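Long-range contacts in AlkD2 (Streptococcus mutans, PDB 6M9M), which is of unknown function but binds inosine-5'-monophosphate and belongs to the HEAT-like repeat family of DNA glycosylases: residues Ile39-Phe44 with Leu65-Ile71; Ala43-Tyr47 with Phe74-Val79; Phe95-Cys99 with Ile110-Trp114. One frame throughout, in Å; residues are numbered along the deposited sequence. Where two conformers were deposited one is given.

Contact 1. Residues Ile39-Phe44 with Leu65-Ile71; sequences IKKLAF and LSKDKEI
In this HEAT-like repeat array, helix 36-47 meets the turn between helices 52-65 and 69-79 and the start of the latter, through Lys40, Phe44, Leu65, Asp68 and Ile71. Residues 39-44 are regular helix, with Ala43 N to Ile39 O at 2.8 Å and Phe44 N to Lys40 O at 3.1 Å. Leu65 to Asp68 form a type I turn, Asp68 N to Leu65 O 3.1 Å, and helix runs on from Lys69. The backbones come closest at Lys40 and Leu65, CA to CA 7.2 Å. Asp68 is the N-cap: with chi1 t and chi2 -28°, its OD1 accepts from Glu70 N at 2.9 Å, while OD2 takes Lys40 NZ at 2.8 Å in a hydrogen-bonded salt bridge. One carboxylate thus caps the new helix and ties it to helix 36-47. Lys40 reaches it with chi1 m and the other three chi angles t; this extended chain lies over apolar neighbours, CG being 3.9 Å from Leu65 CD1 and 4.1 Å from Ile71 CD1. Leu65, chi1 m and chi2 t, puts CD1 also 4.0 Å from Ile39 CG2 and 4.1 Å from Ala43 CB. Ile71, m for both chi angles, brings CD1 to 3.5 Å from CZ of Phe44 (chi1 m, chi2 -59°), meeting that ring obliquely. Together the segments bury 325 Å². Glu37 gives Lys40 a second acidic partner. Helix 52-65 connects the two sides, its Phe62 touching Ala43, Phe44 and Ile71 and its Leu61 touching Ile39, while Leu42 packs against helix 2-13.

Contact 2. Residues Ala43-Tyr47 with Phe74-Val79; sequences AFLAY and FMRDEV
Equivalent helices of successive HEAT-like repeats run side by side, joined by an aromatic cluster of Phe44, Tyr47 and Phe74. The short-segment axes are 13.5 Å apart at closest and nearly parallel, crossing at -19°. CA atoms pair Phe44 with Phe74 at 9.5 Å and Tyr47 with Val79 at 8.5 Å. Residues 43-47 are helix, Tyr47 N to Ala43 O 2.9 Å. Phe74, chi1 t and chi2 88°, offers a face to the edge of Phe44 (chi1 m, chi2 -59°): an edge-to-face pair with centroids 5.0 Å apart, planes at 85° and Phe44 CE1 3.7 Å from Phe74 CG. Phe74 CE2 lies 3.7 Å from Tyr47 CD2. Phe62 of helix 52-65 meets both phenylalanines. From Met75 to Val79 the helix widens into a pi-type turn, Phe74 O accepting from Glu78 N at 2.8 Å and Val79 N at 3.0 Å. Arg76 and Asp77 form a salt bridge, and Glu78 another with Lys81. Val79, chi1 t, sets CG2 4.2 Å from the centroid of the Tyr47 ring in a CH-pi contact. Tyr47, chi1 t and chi2 70°, completes the link through one water, 2.9 Å from Tyr47 OH and donating to Glu78 O at 2.8 Å.

Contact 3. Residues Phe95-Cys99 with Ile110-Trp114; sequences FDEFC and IIDEW
An antiparallel helical hairpin of the HEAT-like repeat array is closed here by apolar side chains. The segments of helices 85-102 and 108-115 have axes 11.7 Å apart at closest and directions 156° apart; their nearest CA atoms, of Cys99 and Ile111, are 8.1 Å apart. Both are regular helix (Cys99 N to Phe95 O 3.1 Å, Trp114 N to Ile110 O 2.9 Å). Phe95, chi1 t and chi2 71°, reaches across to Ile110, Ile111 and Trp114. Phe95 CE1 lies 3.4 Å from CD2 of Trp114 (chi1 m, chi2 48°), with six-membered-ring centroids 4.2 Å apart and planes inclined at 31°. At the ring edge, Phe95 CE1 is 3.9 Å from Ile110 CG2 and Phe95 CZ 3.9 Å from Ile111 CA. Asp96 turns to Arg136 and Tyr104. Phe98, chi1 t and chi2 73°, sets CE2 3.8 Å from CG2 of Ile110 (chi1 and chi2 m), so that this methyl touches both phenylalanines. Leu72 of helix 69-79 packs on Phe98, Ile110 and Trp114, and Ala126 of helix 120-129 touches Phe95 and Trp114, making a buried junction between repeats. Cys99, chi1 m, finishes the interface with SG 3.8 Å from CG1 of Ile111, whose chi1 is m and chi2 t.

Contacts 1 and 2 lie on the same pair of helices, 36-47 and 69-79, with centres about 8 Å apart and Ala43 and Phe44 in common; contact 3 follows along the chain on helices 85-102 and 108-115, its centre about 15 Å from each of the others. Helix 69-79 and the turn before it form the bridge. Met75 CE reaches Phe95 N at 3.8 Å, Arg76 NH1 forms a 3.0 Å salt bridge with Glu113 OE1, and Ser66 OG lies 3.2 Å from Phe98 CB. The packing therefore runs on from repeat to repeat, as expected of a HEAT-like superhelix. The IMP-binding Trp85 and Arg86 come between contacts 2 and 3 in sequence, at the start of helix 85-102.

Contact 1. Residues Ile39-Phe44 with Leu65-Ile71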
loop_
_atom_site.group_PDB
_atom_site.type_symbol
_atom_site.label_atom_id
_atom_site.label_comp_id
_atom_site.label_asym_id
_atom_site.label_seq_id
_atom_site.Cartn_x
_atom_site.Cartn_y
_atom_site.Cartn_z
ATOM N N ILE A 39 3.728 3.849 22.004
ATOM C CA ILE A 39 4.270 3.596 20.672
ATOM C C ILE A 39 3.724 4.581 19.644
ATOM O O ILE A 39 4.420 4.899 18.674
ATOM C CB ILE A 39 4.049 2.118 20.279
ATOM C CG1 ILE A 39 4.868 1.214 21.208
ATOM C CG2 ILE A 39 4.438 1.862 18.831
ATOM C CD1 ILE A 39 6.368 1.358 21.039
ATOM N N LYS A 40 2.491 5.076 19.819
ATOM C CA LYS A 40 1.990 6.122 18.927
ATOM C C LYS A 40 2.876 7.360 18.986
ATOM O O LYS A 40 3.213 7.945 17.951
ATOM C CB LYS A 40 0.543 6.477 19.261
ATOM C CG LYS A 40 -0.447 5.383 18.856
ATOM C CD LYS A 40 -1.810 5.591 19.475
ATOM C CE LYS A 40 -2.623 4.316 19.393
ATOM N NZ LYS A 40 -3.984 4.440 19.987
ATOM N N LYS A 41 3.253 7.781 20.199
ATOM C CA LYS A 41 4.119 8.945 20.349
ATOM C C LYS A 41 5.475 8.688 19.701
ATOM O O LYS A 41 6.018 9.555 19.002
ATOM C CB LYS A 41 4.293 9.263 21.837
ATOM C CG LYS A 41 2.992 9.568 22.560
ATOM C CD LYS A 41 3.203 9.777 24.062
ATOM C CE LYS A 41 1.877 9.938 24.772
ATOM N NZ LYS A 41 2.055 10.224 26.215
ATOM N N LEU A 42 6.021 7.487 19.898
ATOM C CA LEU A 42 7.287 7.134 19.265
ATOM C C LEU A 42 7.181 7.153 17.743
ATOM O O LEU A 42 8.090 7.643 17.060
ATOM C CB LEU A 42 7.734 5.762 19.769
ATOM C CG LEU A 42 8.989 5.213 19.090
ATOM C CD1 LEU A 42 10.192 6.145 19.255
ATOM C CD2 LEU A 42 9.300 3.819 19.629
ATOM N N ALA A 43 6.094 6.615 17.187
ATOM C CA ALA A 43 5.940 6.586 15.741
ATOM C C ALA A 43 5.915 7.996 15.156
ATOM O O ALA A 43 6.556 8.264 14.135
ATOM C CB ALA A 43 4.664 5.822 15.379
ATOM N N PHE A 44 5.153 8.910 15.766
ATOM C CA PHE A 44 5.120 10.274 15.247
ATOM C C PHE A 44 6.486 10.939 15.347
ATOM O O PHE A 44 6.895 11.670 14.437
ATOM C CB PHE A 44 4.055 11.107 15.952
ATOM C CG PHE A 44 2.645 10.762 15.549
ATOM C CD1 PHE A 44 2.239 10.863 14.239
ATOM C CD2 PHE A 44 1.721 10.352 16.490
ATOM C CE1 PHE A 44 0.951 10.554 13.868
ATOM C CE2 PHE A 44 0.423 10.052 16.124
ATOM C CZ PHE A 44 0.042 10.168 14.805
ATOM N N LEU A 65 -0.401 0.055 14.299
ATOM C CA LEU A 65 -1.231 0.888 15.158
ATOM C C LEU A 65 -2.515 1.362 14.487
ATOM O O LEU A 65 -3.295 2.102 15.111
ATOM C CB LEU A 65 -0.437 2.133 15.545
ATOM C CG LEU A 65 0.769 1.956 16.456
ATOM C CD1 LEU A 65 1.611 3.222 16.352
ATOM C CD2 LEU A 65 0.347 1.672 17.892
ATOM N N SER A 66 -2.766 0.933 13.254
ATOM C CA SER A 66 -3.755 1.563 12.392
ATOM C C SER A 66 -5.204 1.273 12.760
ATOM O O SER A 66 -6.085 1.853 12.113
ATOM C CB SER A 66 -3.483 1.186 10.935
ATOM O OG SER A 66 -3.517 -0.204 10.746
ATOM N N LYS A 67 -5.490 0.463 13.779
ATOM C CA LYS A 67 -6.847 0.418 14.323
ATOM C C LYS A 67 -7.279 1.785 14.845
ATOM O O LYS A 67 -8.475 2.113 14.841
ATOM C CB LYS A 67 -6.931 -0.631 15.436
ATOM C CG LYS A 67 -8.282 -0.797 16.101
ATOM C CD LYS A 67 -8.159 -1.821 17.210
ATOM C CE LYS A 67 -9.448 -2.003 17.982
ATOM N NZ LYS A 67 -9.288 -2.994 19.087
ATOM N N ASP A 68 -6.327 2.608 15.276
ATOM C CA ASP A 68 -6.605 3.981 15.694
ATOM C C ASP A 68 -6.818 4.826 14.440
ATOM O O ASP A 68 -5.904 5.004 13.634
ATOM C CB ASP A 68 -5.433 4.495 16.526
ATOM C CG ASP A 68 -5.666 5.881 17.093
ATOM O OD1 ASP A 68 -6.417 6.675 16.491
ATOM O OD2 ASP A 68 -5.049 6.186 18.139
ATOM N N LYS A 69 -8.035 5.332 14.270
ATOM C CA LYS A 69 -8.389 6.083 13.077
ATOM C C LYS A 69 -7.496 7.301 12.867
ATOM O O LYS A 69 -7.265 7.696 11.721
ATOM C CB LYS A 69 -9.855 6.519 13.155
ATOM C CG LYS A 69 -10.844 5.362 13.061
ATOM C CD LYS A 69 -12.281 5.824 13.287
ATOM C CE LYS A 69 -13.266 4.660 13.200
ATOM N NZ LYS A 69 -13.211 3.776 14.399
ATOM N N GLU A 70 -6.985 7.918 13.940
ATOM C CA GLU A 70 -6.084 9.050 13.743
ATOM C C GLU A 70 -4.769 8.630 13.106
ATOM O O GLU A 70 -4.192 9.390 12.315
ATOM C CB GLU A 70 -5.854 9.773 15.058
ATOM C CG GLU A 70 -7.090 10.484 15.561
ATOM C CD GLU A 70 -6.849 11.238 16.855
ATOM O OE1 GLU A 70 -7.368 10.794 17.884
ATOM O OE2 GLU A 70 -6.155 12.275 16.832
ATOM N N ILE A 71 -4.285 7.431 13.422
ATOM C CA ILE A 71 -3.089 6.916 12.767
ATOM C C ILE A 71 -3.381 6.622 11.301
ATOM O O ILE A 71 -2.591 6.961 10.409
ATOM C CB ILE A 71 -2.581 5.664 13.511
ATOM C CG1 ILE A 71 -2.170 5.995 14.956
ATOM C CG2 ILE A 71 -1.431 5.028 12.739
ATOM C CD1 ILE A 71 -0.895 6.805 15.080
#

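Contact 2. Residues Ala43-Tyr47 with Phe74-Val79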
loop_
_atom_site.group_PDB
_atom_site.type_symbol
_atom_site.label_atom_id
_atom_site.label_comp_id
_atom_site.label_asym_id
_atom_site.label_seq_id
_atom_site.Cartn_x
_atom_site.Cartn_y
_atom_site.Cartn_z
ATOM N N ALA A 43 6.094 6.615 17.187
ATOM C CA ALA A 43 5.940 6.586 15.741
ATOM C C ALA A 43 5.915 7.996 15.156
ATOM O O ALA A 43 6.556 8.264 14.135
ATOM C CB ALA A 43 4.664 5.822 15.379
ATOM N N PHE A 44 5.153 8.910 15.766
ATOM C CA PHE A 44 5.120 10.274 15.247
ATOM C C PHE A 44 6.486 10.939 15.347
ATOM O O PHE A 44 6.895 11.670 14.437
ATOM C CB PHE A 44 4.055 11.107 15.952
ATOM C CG PHE A 44 2.645 10.762 15.549
ATOM C CD1 PHE A 44 2.239 10.863 14.239
ATOM C CD2 PHE A 44 1.721 10.352 16.490
ATOM C CE1 PHE A 44 0.951 10.554 13.868
ATOM C CE2 PHE A 44 0.423 10.052 16.124
ATOM C CZ PHE A 44 0.042 10.168 14.805
ATOM N N LEU A 45 7.209 10.703 16.444
ATOM C CA LEU A 45 8.531 11.308 16.571
ATOM C C LEU A 45 9.493 10.727 15.545
ATOM O O LEU A 45 10.248 11.466 14.901
ATOM C CB LEU A 45 9.075 11.133 17.986
ATOM C CG LEU A 45 10.357 11.922 18.268
ATOM C CD1 LEU A 45 10.142 13.429 18.171
ATOM C CD2 LEU A 45 10.892 11.522 19.645
ATOM N N ALA A 46 9.463 9.410 15.355
ATOM C CA ALA A 46 10.348 8.790 14.377
ATOM C C ALA A 46 10.025 9.252 12.957
ATOM O O ALA A 46 10.930 9.397 12.128
ATOM C CB ALA A 46 10.271 7.270 14.488
ATOM N N TYR A 47 8.743 9.476 12.651
ATOM C CA TYR A 47 8.358 9.886 11.305
ATOM C C TYR A 47 8.884 11.278 10.966
ATOM O O TYR A 47 9.015 11.607 9.785
ATOM C CB TYR A 47 6.829 9.752 11.082
ATOM C CG TYR A 47 6.510 9.997 9.618
ATOM C CD1 TYR A 47 6.895 9.071 8.653
ATOM C CD2 TYR A 47 5.925 11.180 9.192
ATOM C CE1 TYR A 47 6.705 9.316 7.312
ATOM C CE2 TYR A 47 5.711 11.414 7.843
ATOM C CZ TYR A 47 6.129 10.494 6.909
ATOM O OH TYR A 47 5.938 10.748 5.571
ATOM N N PHE A 74 -3.514 9.769 9.321
ATOM C CA PHE A 74 -2.169 10.302 9.102
ATOM C C PHE A 74 -1.442 9.538 7.994
ATOM O O PHE A 74 -0.760 10.143 7.155
ATOM C CB PHE A 74 -1.394 10.274 10.409
ATOM C CG PHE A 74 -0.095 11.025 10.381
ATOM C CD1 PHE A 74 -0.055 12.372 10.674
ATOM C CD2 PHE A 74 1.086 10.381 10.077
ATOM C CE1 PHE A 74 1.144 13.073 10.665
ATOM C CE2 PHE A 74 2.294 11.082 10.072
ATOM C CZ PHE A 74 2.316 12.424 10.370
ATOM N N MET A 75 -1.606 8.212 7.949
ATOM C CA MET A 75 -1.066 7.432 6.840
ATOM C C MET A 75 -1.651 7.894 5.509
ATOM O O MET A 75 -0.925 8.126 4.531
ATOM C CB MET A 75 -1.384 5.950 7.051
ATOM C CG MET A 75 -0.642 5.254 8.175
ATOM S SD MET A 75 -1.337 3.652 8.631
ATOM C CE MET A 75 -1.392 2.810 7.058
ATOM N N ARG A 76 -2.977 8.011 5.456
ATOM C CA ARG A 76 -3.686 8.335 4.221
ATOM C C ARG A 76 -3.283 9.695 3.682
ATOM O O ARG A 76 -3.075 9.856 2.477
ATOM C CB ARG A 76 -5.192 8.319 4.497
ATOM C CG ARG A 76 -6.084 8.468 3.270
ATOM C CD ARG A 76 -7.551 8.643 3.651
ATOM N NE ARG A 76 -7.736 9.928 4.299
ATOM C CZ ARG A 76 -8.723 10.253 5.123
ATOM N NH1 ARG A 76 -9.661 9.376 5.425
ATOM N NH2 ARG A 76 -8.748 11.463 5.647
ATOM N N ASP A 77 -3.177 10.689 4.562
ATOM C CA ASP A 77 -3.081 12.069 4.128
ATOM C C ASP A 77 -1.709 12.700 4.309
ATOM O O ASP A 77 -1.422 13.688 3.638
ATOM C CB ASP A 77 -4.094 12.930 4.893
ATOM C CG ASP A 77 -5.527 12.646 4.510
ATOM O OD1 ASP A 77 -5.767 11.943 3.500
ATOM O OD2 ASP A 77 -6.409 13.120 5.246
ATOM N N GLU A 78 -0.884 12.206 5.230
ATOM C CA GLU A 78 0.412 12.803 5.507
ATOM C C GLU A 78 1.582 11.937 5.063
ATOM O O GLU A 78 2.465 12.437 4.378
ATOM C CB GLU A 78 0.561 13.195 6.980
ATOM C CG GLU A 78 -0.593 14.004 7.528
ATOM C CD GLU A 78 -0.836 15.326 6.816
ATOM O OE1 GLU A 78 0.057 15.819 6.093
ATOM O OE2 GLU A 78 -1.930 15.883 7.009
ATOM N N VAL A 79 1.598 10.642 5.403
ATOM C CA VAL A 79 2.686 9.788 4.928
ATOM C C VAL A 79 2.689 9.762 3.402
ATOM O O VAL A 79 3.750 9.647 2.770
ATOM C CB VAL A 79 2.592 8.379 5.547
ATOM C CG1 VAL A 79 3.698 7.499 4.987
ATOM C CG2 VAL A 79 2.673 8.456 7.068
HETATM O O HOH W 1 5.127 13.327 4.616
#

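Contact 3. Residues Phe95-Cys99 with Ile110-Trp114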
loop_
_atom_site.group_PDB
_atom_site.type_symbol
_atom_site.label_atom_id
_atom_site.label_comp_id
_atom_site.label_asym_id
_atom_site.label_seq_id
_atom_site.Cartn_x
_atom_site.Cartn_y
_atom_site.Cartn_z
ATOM N N PHE A 95 -0.633 -0.131 4.722
ATOM C CA PHE A 95 -2.043 -0.181 4.381
ATOM C C PHE A 95 -2.530 -1.627 4.311
ATOM O O PHE A 95 -3.612 -1.952 4.812
ATOM C CB PHE A 95 -2.312 0.557 3.060
ATOM C CG PHE A 95 -3.770 0.589 2.729
ATOM C CD1 PHE A 95 -4.619 1.372 3.478
ATOM C CD2 PHE A 95 -4.307 -0.236 1.761
ATOM C CE1 PHE A 95 -5.979 1.365 3.267
ATOM C CE2 PHE A 95 -5.682 -0.239 1.542
ATOM C CZ PHE A 95 -6.512 0.556 2.296
ATOM N N ASP A 96 -1.739 -2.516 3.708
ATOM C CA ASP A 96 -2.111 -3.930 3.705
ATOM C C ASP A 96 -2.228 -4.459 5.126
ATOM O O ASP A 96 -3.105 -5.278 5.421
ATOM C CB ASP A 96 -1.082 -4.727 2.897
ATOM C CG ASP A 96 -1.508 -6.141 2.619
ATOM O OD1 ASP A 96 -2.686 -6.360 2.286
ATOM O OD2 ASP A 96 -0.635 -7.032 2.685
ATOM N N GLU A 97 -1.337 -4.013 6.018
ATOM C CA GLU A 97 -1.387 -4.425 7.422
ATOM C C GLU A 97 -2.703 -4.009 8.070
ATOM O O GLU A 97 -3.320 -4.787 8.808
ATOM C CB GLU A 97 -0.192 -3.840 8.176
ATOM C CG GLU A 97 -0.120 -4.189 9.645
ATOM C CD GLU A 97 0.156 -5.640 9.910
ATOM O OE1 GLU A 97 0.815 -6.268 9.057
ATOM O OE2 GLU A 97 -0.261 -6.138 10.984
ATOM N N PHE A 98 -3.134 -2.770 7.838
ATOM C CA PHE A 98 -4.434 -2.337 8.341
ATOM C C PHE A 98 -5.537 -3.287 7.869
ATOM O O PHE A 98 -6.377 -3.747 8.662
ATOM C CB PHE A 98 -4.772 -0.915 7.860
ATOM C CG PHE A 98 -6.213 -0.575 8.099
ATOM C CD1 PHE A 98 -6.665 -0.321 9.373
ATOM C CD2 PHE A 98 -7.141 -0.601 7.067
ATOM C CE1 PHE A 98 -7.993 -0.074 9.626
ATOM C CE2 PHE A 98 -8.476 -0.369 7.325
ATOM C CZ PHE A 98 -8.898 -0.092 8.606
ATOM N N CYS A 99 -5.552 -3.585 6.561
ATOM C CA CYS A 99 -6.623 -4.405 5.996
ATOM C C CYS A 99 -6.585 -5.819 6.557
ATOM O O CYS A 99 -7.635 -6.407 6.836
ATOM C CB CYS A 99 -6.524 -4.429 4.472
ATOM S SG CYS A 99 -6.817 -2.854 3.655
ATOM N N ILE A 110 -12.730 1.445 3.534
ATOM C CA ILE A 110 -11.463 2.164 3.598
ATOM C C ILE A 110 -10.667 1.966 2.314
ATOM O O ILE A 110 -10.063 2.907 1.794
ATOM C CB ILE A 110 -10.676 1.715 4.842
ATOM C CG1 ILE A 110 -11.465 1.953 6.122
ATOM C CG2 ILE A 110 -9.332 2.395 4.886
ATOM C CD1 ILE A 110 -11.878 3.337 6.343
ATOM N N ILE A 111 -10.627 0.735 1.804
ATOM C CA ILE A 111 -10.019 0.481 0.505
ATOM C C ILE A 111 -10.619 1.427 -0.533
ATOM O O ILE A 111 -9.901 2.102 -1.286
ATOM C CB ILE A 111 -10.189 -1.000 0.129
ATOM C CG1 ILE A 111 -9.390 -1.892 1.092
ATOM C CG2 ILE A 111 -9.749 -1.247 -1.303
ATOM C CD1 ILE A 111 -9.737 -3.353 1.005
ATOM N N ASP A 112 -11.949 1.517 -0.568
ATOM C CA ASP A 112 -12.594 2.363 -1.567
ATOM C C ASP A 112 -12.243 3.831 -1.352
ATOM O O ASP A 112 -12.041 4.579 -2.313
ATOM C CB ASP A 112 -14.106 2.110 -1.541
ATOM C CG ASP A 112 -14.462 0.724 -2.071
ATOM O OD1 ASP A 112 -13.647 0.177 -2.839
ATOM O OD2 ASP A 112 -15.528 0.171 -1.725
ATOM N N GLU A 113 -12.164 4.264 -0.099
ATOM C CA GLU A 113 -11.774 5.639 0.200
ATOM C C GLU A 113 -10.364 5.940 -0.297
ATOM O O GLU A 113 -10.126 6.971 -0.933
ATOM C CB GLU A 113 -11.895 5.832 1.708
ATOM C CG GLU A 113 -11.511 7.151 2.268
ATOM C CD GLU A 113 -11.825 7.189 3.764
ATOM O OE1 GLU A 113 -10.943 6.840 4.571
ATOM O OE2 GLU A 113 -12.971 7.515 4.133
ATOM N N TRP A 114 -9.412 5.041 -0.045
ATOM C CA TRP A 114 -8.047 5.293 -0.496
ATOM C C TRP A 114 -7.957 5.285 -2.020
ATOM O O TRP A 114 -7.239 6.103 -2.603
ATOM C CB TRP A 114 -7.084 4.278 0.117
ATOM C CG TRP A 114 -6.725 4.536 1.559
ATOM C CD1 TRP A 114 -7.566 4.822 2.598
ATOM C CD2 TRP A 114 -5.401 4.544 2.105
ATOM N NE1 TRP A 114 -6.847 4.992 3.756
ATOM C CE2 TRP A 114 -5.515 4.826 3.484
ATOM C CE3 TRP A 114 -4.132 4.339 1.559
ATOM C CZ2 TRP A 114 -4.404 4.908 4.324
ATOM C CZ3 TRP A 114 -3.030 4.402 2.393
ATOM C CH2 TRP A 114 -3.171 4.702 3.761
#